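Local coordinates for protein prephenate dehydratase (Arthrobacter aurescens, PDB 3MWB) that probably converts prephenate to phenylpyruvate with loss of water and carbon dioxide, a step of phenylalanine biosynthesis, and binds phenylalanine between subunits, at residues T17-A22 with S62-V67; V57-S62 with V181-L186; P207-H212 with R269-T274. One frame throughout, in Å; residues are numbered along the deposited sequence. Where two conformers were deposited one is given.

Contact 1 of 3, residues T17-A22 with S62-V67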
loop_
_atom_site.group_PDB
_atom_site.type_symbol
_atom_site.label_atom_id
_atom_site.label_comp_id
_atom_site.label_asym_id
_atom_site.label_seq_id
_atom_site.Cartn_x
_atom_site.Cartn_y
_atom_site.Cartn_z
ATOM N N THR A 17 44.628 8.565 9.508
ATOM C CA THR A 17 43.547 7.578 9.401
ATOM C C THR A 17 43.058 7.445 7.959
ATOM O O THR A 17 43.408 8.243 7.082
ATOM C CB THR A 17 42.325 7.978 10.274
ATOM O OG1 THR A 17 41.958 9.331 9.972
ATOM C CG2 THR A 17 42.667 7.888 11.775
ATOM N N PHE A 18 42.225 6.431 7.720
ATOM C CA PHE A 18 41.519 6.315 6.457
ATOM C C PHE A 18 40.634 7.537 6.192
ATOM O O PHE A 18 40.497 7.979 5.055
ATOM C CB PHE A 18 40.704 5.008 6.428
ATOM C CG PHE A 18 41.555 3.803 6.231
ATOM C CD1 PHE A 18 42.221 3.213 7.319
ATOM C CD2 PHE A 18 41.760 3.292 4.949
ATOM C CE1 PHE A 18 43.052 2.098 7.124
ATOM C CE2 PHE A 18 42.583 2.181 4.744
ATOM C CZ PHE A 18 43.224 1.580 5.838
ATOM N N THR A 19 40.066 8.102 7.254
ATOM C CA THR A 19 39.278 9.331 7.115
ATOM C C THR A 19 40.091 10.488 6.511
ATOM O O THR A 19 39.638 11.114 5.554
ATOM C CB THR A 19 38.610 9.735 8.433
ATOM O OG1 THR A 19 37.992 8.579 9.021
ATOM C CG2 THR A 19 37.541 10.784 8.199
ATOM N N GLU A 20 41.272 10.770 7.050
ATOM C CA GLU A 20 42.100 11.830 6.467
ATOM C C GLU A 20 42.416 11.545 4.993
ATOM O O GLU A 20 42.245 12.411 4.133
ATOM C CB GLU A 20 43.394 12.059 7.247
ATOM C CG GLU A 20 44.273 13.102 6.562
ATOM C CD GLU A 20 45.298 13.759 7.466
ATOM O OE1 GLU A 20 46.063 13.052 8.165
ATOM O OE2 GLU A 20 45.345 15.005 7.442
ATOM N N ALA A 21 42.872 10.320 4.721
ATOM C CA ALA A 21 43.161 9.877 3.350
ATOM C C ALA A 21 42.022 10.215 2.394
ATOM O O ALA A 21 42.263 10.628 1.273
ATOM C CB ALA A 21 43.480 8.372 3.317
ATOM N N ALA A 22 40.788 10.067 2.873
ATOM C CA ALA A 22 39.577 10.372 2.102
ATOM C C ALA A 22 39.361 11.867 1.873
ATOM O O ALA A 22 39.013 12.282 0.776
ATOM C CB ALA A 22 38.360 9.770 2.791
ATOM N N SER A 62 33.443 1.977 7.929
ATOM C CA SER A 62 34.586 2.731 8.419
ATOM C C SER A 62 35.556 1.812 9.158
ATOM O O SER A 62 35.176 1.091 10.097
ATOM C CB SER A 62 34.132 3.842 9.359
ATOM O OG SER A 62 35.253 4.480 9.944
ATOM N N VAL A 63 36.815 1.859 8.733
ATOM C CA VAL A 63 37.871 1.056 9.328
ATOM C C VAL A 63 38.214 1.593 10.718
ATOM O O VAL A 63 38.839 0.902 11.516
ATOM C CB VAL A 63 39.112 1.059 8.408
ATOM C CG1 VAL A 63 40.349 0.634 9.155
ATOM C CG2 VAL A 63 38.865 0.159 7.239
ATOM N N GLU A 64 37.772 2.822 10.982
ATOM C CA GLU A 64 38.157 3.574 12.167
ATOM C C GLU A 64 36.994 3.732 13.145
ATOM O O GLU A 64 37.145 4.346 14.200
ATOM C CB GLU A 64 38.638 4.973 11.748
ATOM C CG GLU A 64 39.742 5.004 10.671
ATOM C CD GLU A 64 41.119 4.480 11.134
ATOM O OE1 GLU A 64 41.293 4.052 12.302
ATOM O OE2 GLU A 64 42.055 4.496 10.294
ATOM N N GLY A 65 35.834 3.187 12.795
ATOM C CA GLY A 65 34.611 3.475 13.542
ATOM C C GLY A 65 34.033 4.828 13.142
ATOM O O GLY A 65 34.342 5.370 12.077
ATOM N N GLY A 66 33.161 5.367 13.984
ATOM C CA GLY A 66 32.515 6.641 13.683
ATOM C C GLY A 66 31.165 6.620 12.968
ATOM O O GLY A 66 30.481 7.636 12.957
ATOM N N VAL A 67 30.765 5.493 12.380
ATOM C CA VAL A 67 29.528 5.453 11.557
ATOM C C VAL A 67 28.213 5.753 12.314
ATOM O O VAL A 67 27.461 6.637 11.913
ATOM C CB VAL A 67 29.432 4.151 10.703
ATOM C CG1 VAL A 67 27.998 3.862 10.260
ATOM C CG2 VAL A 67 30.368 4.249 9.498
HETATM O O HOH W 1 37.054 5.740 8.328
#
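The carboxylate of Glu64 reaches the first turn of the helix that begins at Phe18 and forms the one direct hydrogen bond between the segments. Phe18 N lies 3.2 Å from Glu64 OE2, and the N-H...O angle of 167° makes the bond nearly straight. It meets OE2 on the anti side, 19° out of the carboxylate plane. Around that oxygen the packing is tight. Phe18 CD1 lies 3.2 Å from Glu64 OE2, which sits at the ring edge and in the ring plane, while Thr17 CB approaches the same OE2 to 3.5 Å. The bend of the Glu64 chain at chi2 (-69°) turns CD toward the helix start, where OE2 is also hydrogen-bonded to Thr137 OG1. Val63 CG1 packs obliquely on Phe18, equally near CD1 and CE1 at 3.7 Å, and Phe92 meets the same ring from outside the two segments.

The Thr19 side is looser. Thr19 OG1 stays 4.3 Å from Glu64 CG; its link to the loop is through a water 3.1 Å from Thr19 OG1 that donates to Ser62 OG. Ser62 OG also accepts from Glu64 N, an ST turn that ties the loop backbone just before the reaching glutamate.

At the helix start itself, Thr17 OG1, the N-cap, accepts a weak bond from Glu20 N. A threonine N-cap and a carboxylate on the first-turn amide thus share the backbone donors of one helix start, an anionic group placed where the helix dipole would favour it, in the periplasmic-binding-protein-like prephenate dehydratase domain.

Contact 2 of 3, residues V57-S62 with V181-L186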
loop_
_atom_site.group_PDB
_atom_site.type_symbol
_atom_site.label_atom_id
_atom_site.label_comp_id
_atom_site.label_asym_id
_atom_site.label_seq_id
_atom_site.Cartn_x
_atom_site.Cartn_y
_atom_site.Cartn_z
ATOM N N VAL A 57 33.272 13.008 7.369
ATOM C CA VAL A 57 32.946 11.974 8.339
ATOM C C VAL A 57 32.499 10.698 7.645
ATOM O O VAL A 57 31.899 10.765 6.568
ATOM C CB VAL A 57 31.882 12.468 9.361
ATOM C CG1 VAL A 57 32.435 13.641 10.195
ATOM C CG2 VAL A 57 30.567 12.878 8.662
ATOM N N PRO A 58 32.781 9.526 8.254
ATOM C CA PRO A 58 32.395 8.273 7.609
ATOM C C PRO A 58 30.911 7.997 7.806
ATOM O O PRO A 58 30.328 8.407 8.819
ATOM C CB PRO A 58 33.220 7.230 8.361
ATOM C CG PRO A 58 33.357 7.782 9.753
ATOM C CD PRO A 58 33.322 9.304 9.618
ATOM N N ILE A 59 30.306 7.292 6.854
ATOM C CA ILE A 59 28.891 6.941 6.969
ATOM C C ILE A 59 28.597 5.475 6.684
ATOM O O ILE A 59 27.506 5.007 6.992
ATOM C CB ILE A 59 27.966 7.861 6.110
ATOM C CG1 ILE A 59 26.501 7.689 6.581
ATOM C CG2 ILE A 59 28.185 7.591 4.605
ATOM C CD1 ILE A 59 25.473 8.702 6.098
ATOM N N GLU A 60 29.557 4.757 6.101
ATOM C CA GLU A 60 29.437 3.306 5.911
ATOM C C GLU A 60 30.817 2.631 5.806
ATOM O O GLU A 60 31.698 3.111 5.093
ATOM C CB GLU A 60 28.572 2.976 4.678
ATOM C CG GLU A 60 28.361 1.481 4.411
ATOM C CD GLU A 60 27.153 0.842 5.138
ATOM O OE1 GLU A 60 26.359 1.570 5.779
ATOM O OE2 GLU A 60 26.983 -0.409 5.050
ATOM N N ASN A 61 30.979 1.526 6.535
ATOM C CA ASN A 61 32.131 0.628 6.408
ATOM C C ASN A 61 33.443 1.301 6.776
ATOM O O ASN A 61 34.423 1.209 6.027
ATOM C CB ASN A 61 32.236 0.046 4.985
ATOM C CG ASN A 61 31.064 -0.853 4.614
ATOM O OD1 ASN A 61 30.333 -1.336 5.482
ATOM N ND2 ASN A 61 30.879 -1.085 3.308
ATOM N N SER A 62 33.443 1.977 7.929
ATOM C CA SER A 62 34.586 2.731 8.419
ATOM C C SER A 62 35.556 1.812 9.158
ATOM O O SER A 62 35.176 1.091 10.097
ATOM C CB SER A 62 34.132 3.842 9.359
ATOM O OG SER A 62 35.253 4.480 9.944
ATOM N N VAL A 181 35.310 -0.755 0.540
ATOM C CA VAL A 181 35.337 0.707 0.412
ATOM C C VAL A 181 34.646 1.310 1.605
ATOM O O VAL A 181 33.746 0.696 2.164
ATOM C CB VAL A 181 34.622 1.217 -0.862
ATOM C CG1 VAL A 181 35.336 0.729 -2.148
ATOM C CG2 VAL A 181 33.134 0.798 -0.864
ATOM N N THR A 182 35.080 2.509 1.992
ATOM C CA THR A 182 34.383 3.283 3.007
ATOM C C THR A 182 33.629 4.421 2.333
ATOM O O THR A 182 34.152 5.087 1.432
ATOM C CB THR A 182 35.373 3.845 4.060
ATOM O OG1 THR A 182 36.081 2.757 4.663
ATOM C CG2 THR A 182 34.632 4.653 5.172
ATOM N N ARG A 183 32.390 4.627 2.749
ATOM C CA ARG A 183 31.628 5.748 2.269
ATOM C C ARG A 183 31.765 6.872 3.286
ATOM O O ARG A 183 31.585 6.662 4.495
ATOM C CB ARG A 183 30.177 5.356 2.068
ATOM C CG ARG A 183 29.412 6.292 1.142
ATOM C CD ARG A 183 27.982 5.831 0.926
ATOM N NE ARG A 183 27.220 7.022 0.618
ATOM C CZ ARG A 183 26.238 7.526 1.348
ATOM N NH1 ARG A 183 25.768 6.904 2.416
ATOM N NH2 ARG A 183 25.683 8.635 0.948
ATOM N N PHE A 184 32.141 8.041 2.786
ATOM C CA PHE A 184 32.250 9.245 3.594
ATOM C C PHE A 184 31.273 10.304 3.082
ATOM O O PHE A 184 30.864 10.266 1.920
ATOM C CB PHE A 184 33.678 9.827 3.505
ATOM C CG PHE A 184 34.758 8.918 4.040
ATOM C CD1 PHE A 184 35.369 7.963 3.203
ATOM C CD2 PHE A 184 35.203 9.045 5.356
ATOM C CE1 PHE A 184 36.389 7.132 3.680
ATOM C CE2 PHE A 184 36.216 8.224 5.859
ATOM C CZ PHE A 184 36.822 7.262 5.011
ATOM N N ILE A 185 30.940 11.265 3.941
ATOM C CA ILE A 185 30.162 12.427 3.531
ATOM C C ILE A 185 30.854 13.703 3.988
ATOM O O ILE A 185 31.505 13.745 5.036
ATOM C CB ILE A 185 28.666 12.381 4.021
ATOM C CG1 ILE A 185 28.591 12.105 5.531
ATOM C CG2 ILE A 185 27.871 11.370 3.201
ATOM C CD1 ILE A 185 27.209 12.266 6.149
ATOM N N LEU A 186 30.749 14.734 3.170
ATOM C CA LEU A 186 31.296 16.048 3.504
ATOM C C LEU A 186 30.114 16.951 3.821
ATOM O O LEU A 186 29.245 17.153 2.997
ATOM C CB LEU A 186 32.089 16.617 2.320
ATOM C CG LEU A 186 32.922 17.892 2.505
ATOM C CD1 LEU A 186 34.096 17.678 3.478
ATOM C CD2 LEU A 186 33.450 18.359 1.135
#
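A classic beta bulge interrupts the antiparallel pairing of strands 54-60 and 181-188, neighbours in the mixed sheet of the prephenate dehydratase domain. Before it, Val57 and Ile185 form a regular hydrogen-bonded pair, with Ile185 N 2.8 Å from Val57 O and the return bond from Val57 N to Ile185 O. At the bulge Ile59 and Glu60 both face Arg183, whose carbonyl O accepts from Ile59 N at 2.8 Å and from Glu60 N at 3.2 Å. Both donors stand on the same face of the carbonyl plane, tilted 24° and 26° from it. Arg183 N closes the pair by donating to Glu60 O.

The side chains of Ile59 and Arg183 leave the sheet alongside each other, and Ile59 CG2 lies over one guanidinium face, 3.3 Å from Arg183 NH1. Arg183 NE forms a salt bridge with Glu85 on strand 81-89, so the charged end is held from the next strand. Ile59 CD1 also meets Ile185 CD1 at 4.0 Å. On the other side of the sheet, Phe184 packs against Thr19 and Ala22 of helix 18-23. Just past the end of strand 54-60, Asn61 O accepts from Thr182 OG1 of the partner strand, 2.6 Å away and 33° out of the carbonyl plane.

Contact 3 of 3, residues P207-H212 with R269-T274. With PHE (phenylalanine), chain D.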
loop_
_atom_site.group_PDB
_atom_site.type_symbol
_atom_site.label_atom_id
_atom_site.label_comp_id
_atom_site.label_asym_id
_atom_site.label_seq_id
_atom_site.Cartn_x
_atom_site.Cartn_y
_atom_site.Cartn_z
ATOM N N PRO A 207 11.554 11.818 11.258
ATOM C CA PRO A 207 11.066 11.417 12.569
ATOM C C PRO A 207 9.741 10.679 12.417
ATOM O O PRO A 207 8.876 11.095 11.643
ATOM C CB PRO A 207 10.847 12.755 13.297
ATOM C CG PRO A 207 11.683 13.750 12.546
ATOM C CD PRO A 207 11.624 13.283 11.115
ATOM N N LEU A 208 9.592 9.581 13.138
ATOM C CA LEU A 208 8.330 8.875 13.194
ATOM C C LEU A 208 7.368 9.583 14.154
ATOM O O LEU A 208 7.673 9.733 15.340
ATOM C CB LEU A 208 8.575 7.428 13.629
ATOM C CG LEU A 208 7.409 6.453 13.612
ATOM C CD1 LEU A 208 6.898 6.206 12.193
ATOM C CD2 LEU A 208 7.845 5.169 14.247
ATOM N N PRO A 209 6.184 10.005 13.660
ATOM C CA PRO A 209 5.230 10.679 14.543
ATOM C C PRO A 209 4.482 9.722 15.461
ATOM O O PRO A 209 4.188 10.075 16.601
ATOM C CB PRO A 209 4.241 11.333 13.570
ATOM C CG PRO A 209 4.898 11.255 12.213
ATOM C CD PRO A 209 5.740 10.024 12.256
ATOM N N GLU A 210 4.188 8.528 14.957
ATOM C CA GLU A 210 3.324 7.562 15.630
ATOM C C GLU A 210 3.753 6.169 15.238
ATOM O O GLU A 210 3.911 5.885 14.051
ATOM C CB GLU A 210 1.868 7.763 15.202
ATOM C CG GLU A 210 1.128 8.889 15.919
ATOM C CD GLU A 210 -0.228 9.169 15.289
ATOM O OE1 GLU A 210 -1.145 8.316 15.413
ATOM O OE2 GLU A 210 -0.373 10.251 14.671
ATOM N N ASP A 211 3.932 5.294 16.223
ATOM C CA ASP A 211 4.420 3.944 15.965
ATOM C C ASP A 211 3.273 2.947 15.787
ATOM O O ASP A 211 2.574 2.626 16.750
ATOM C CB ASP A 211 5.336 3.482 17.106
ATOM C CG ASP A 211 6.268 2.356 16.691
ATOM O OD1 ASP A 211 6.766 2.357 15.551
ATOM O OD2 ASP A 211 6.526 1.475 17.509
ATOM N N HIS A 212 3.068 2.479 14.557
ATOM C CA HIS A 212 2.068 1.427 14.280
ATOM C C HIS A 212 2.513 0.636 13.047
ATOM O O HIS A 212 3.351 1.129 12.288
ATOM C CB HIS A 212 0.644 2.005 14.102
ATOM C CG HIS A 212 0.551 3.085 13.065
ATOM N ND1 HIS A 212 0.680 2.838 11.711
ATOM C CD2 HIS A 212 0.349 4.419 13.186
ATOM C CE1 HIS A 212 0.570 3.972 11.047
ATOM N NE2 HIS A 212 0.380 4.948 11.917
ATOM N N ARG A 269 4.337 16.594 5.134
ATOM C CA ARG A 269 2.946 16.474 5.575
ATOM C C ARG A 269 2.791 15.408 6.672
ATOM O O ARG A 269 2.141 15.663 7.685
ATOM C CB ARG A 269 1.987 16.263 4.386
ATOM C CG ARG A 269 1.861 17.511 3.491
ATOM C CD ARG A 269 0.799 17.403 2.390
ATOM N NE ARG A 269 0.909 16.216 1.530
ATOM C CZ ARG A 269 1.554 16.172 0.369
ATOM N NH1 ARG A 269 2.202 17.245 -0.088
ATOM N NH2 ARG A 269 1.554 15.051 -0.343
ATOM N N ILE A 270 3.411 14.249 6.490
ATOM C CA ILE A 270 3.350 13.145 7.485
ATOM C C ILE A 270 4.134 13.489 8.755
ATOM O O ILE A 270 3.710 13.171 9.891
ATOM C CB ILE A 270 3.956 11.837 6.926
ATOM C CG1 ILE A 270 3.124 11.284 5.767
ATOM C CG2 ILE A 270 4.097 10.752 8.029
ATOM C CD1 ILE A 270 3.916 10.255 4.928
ATOM N N SER A 271 5.273 14.142 8.537
ATOM C CA SER A 271 6.235 14.414 9.586
ATOM C C SER A 271 6.867 15.807 9.362
ATOM O O SER A 271 7.924 15.919 8.725
ATOM C CB SER A 271 7.308 13.315 9.581
ATOM O OG SER A 271 8.176 13.427 10.698
ATOM N N PRO A 272 6.227 16.864 9.891
ATOM C CA PRO A 272 6.707 18.247 9.689
ATOM C C PRO A 272 8.119 18.544 10.226
ATOM O O PRO A 272 8.741 19.534 9.806
ATOM C CB PRO A 272 5.666 19.100 10.440
ATOM C CG PRO A 272 4.456 18.254 10.525
ATOM C CD PRO A 272 4.920 16.825 10.579
ATOM N N ALA A 273 8.624 17.722 11.148
ATOM C CA ALA A 273 9.994 17.901 11.612
ATOM C C ALA A 273 11.045 17.185 10.753
ATOM O O ALA A 273 12.187 17.053 11.179
ATOM C CB ALA A 273 10.139 17.512 13.107
ATOM N N THR A 274 10.672 16.727 9.558
ATOM C CA THR A 274 11.639 16.128 8.610
ATOM C C THR A 274 12.827 17.070 8.361
ATOM O O THR A 274 12.646 18.284 8.195
ATOM C CB THR A 274 10.950 15.719 7.278
ATOM O OG1 THR A 274 10.069 14.618 7.532
ATOM C CG2 THR A 274 11.952 15.285 6.222
HETATM N N PHE D . 6.793 0.251 13.809
HETATM C CA PHE D . 6.586 0.979 12.531
HETATM C C PHE D . 6.357 0.055 11.336
HETATM O O PHE D . 6.308 -1.164 11.469
HETATM C CB PHE D . 7.732 1.977 12.269
HETATM C CG PHE D . 9.123 1.367 12.238
HETATM C CD1 PHE D . 9.576 0.659 11.118
HETATM C CD2 PHE D . 9.999 1.555 13.307
HETATM C CE1 PHE D . 10.870 0.130 11.068
HETATM C CE2 PHE D . 11.319 1.029 13.263
HETATM C CZ PHE D . 11.736 0.306 12.154
HETATM O OXT PHE D . 6.207 0.500 10.190
#
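Ser271 OG donates to Pro207 O at 2.6 Å, the one hydrogen bond that joins the two segments directly. The hydroxyl stands 19° out of the carbonyl plane, at a C=O...OG angle of 136°. With OG anti to the backbone N (chi1 -172°), it also lies 3.5 Å from Pro207 CD. Two proline rings pack beside this bond: Pro207 CG rests 3.6 Å from Ala273 O, and Pro209 CG lies 3.2 Å from Ile270 O at the end of helix 258-270.

One shell out, a type I turn from Ser271 to Thr274 shapes segment 269-274. Ser271 O accepts both Thr274 N and Thr274 OG1, the latter at 2.8 Å and in the carbonyl plane. Ile270 leans on Glu218 and Gln222 of helix 215-224.

Further along the 207-212 loop the bound phenylalanine is held: its N donates to Asp211 OD1 at 2.7 Å, and Leu208 CD2 packs 3.8 Å from its CB. Asn229 and Leu230 of the second subunit also hydrogen-bond the ligand. The loop leaving strand 200-207 thus packs at the end of helix 258-270 through its prolines and, through Leu208 and Asp211, lines the intersubunit phenylalanine pocket of the ACT domain.

Overall arrangement
Contacts 1 and 2 belong to one unit of the fold. Their centres are about 7 Å apart, their segments alternate along the chain, and both use Ser62, where strand 54-60 gives way to the loop leading to helix 67-73. They also touch directly: Val67 CG1 lies 3.5 Å from Ile59 O. Contact 3 follows later in the chain, in the ACT region, its centre about 32 Å from that of contact 1 and about 27 Å from that of contact 2. Within this chain it touches neither, the nearest atoms being about 17 and 15 Å away. Across the assembly, Glu60 of contact 2 packs on Pro237 of the second subunit, and a bound phenylalanine lies about 10 Å from its side chain.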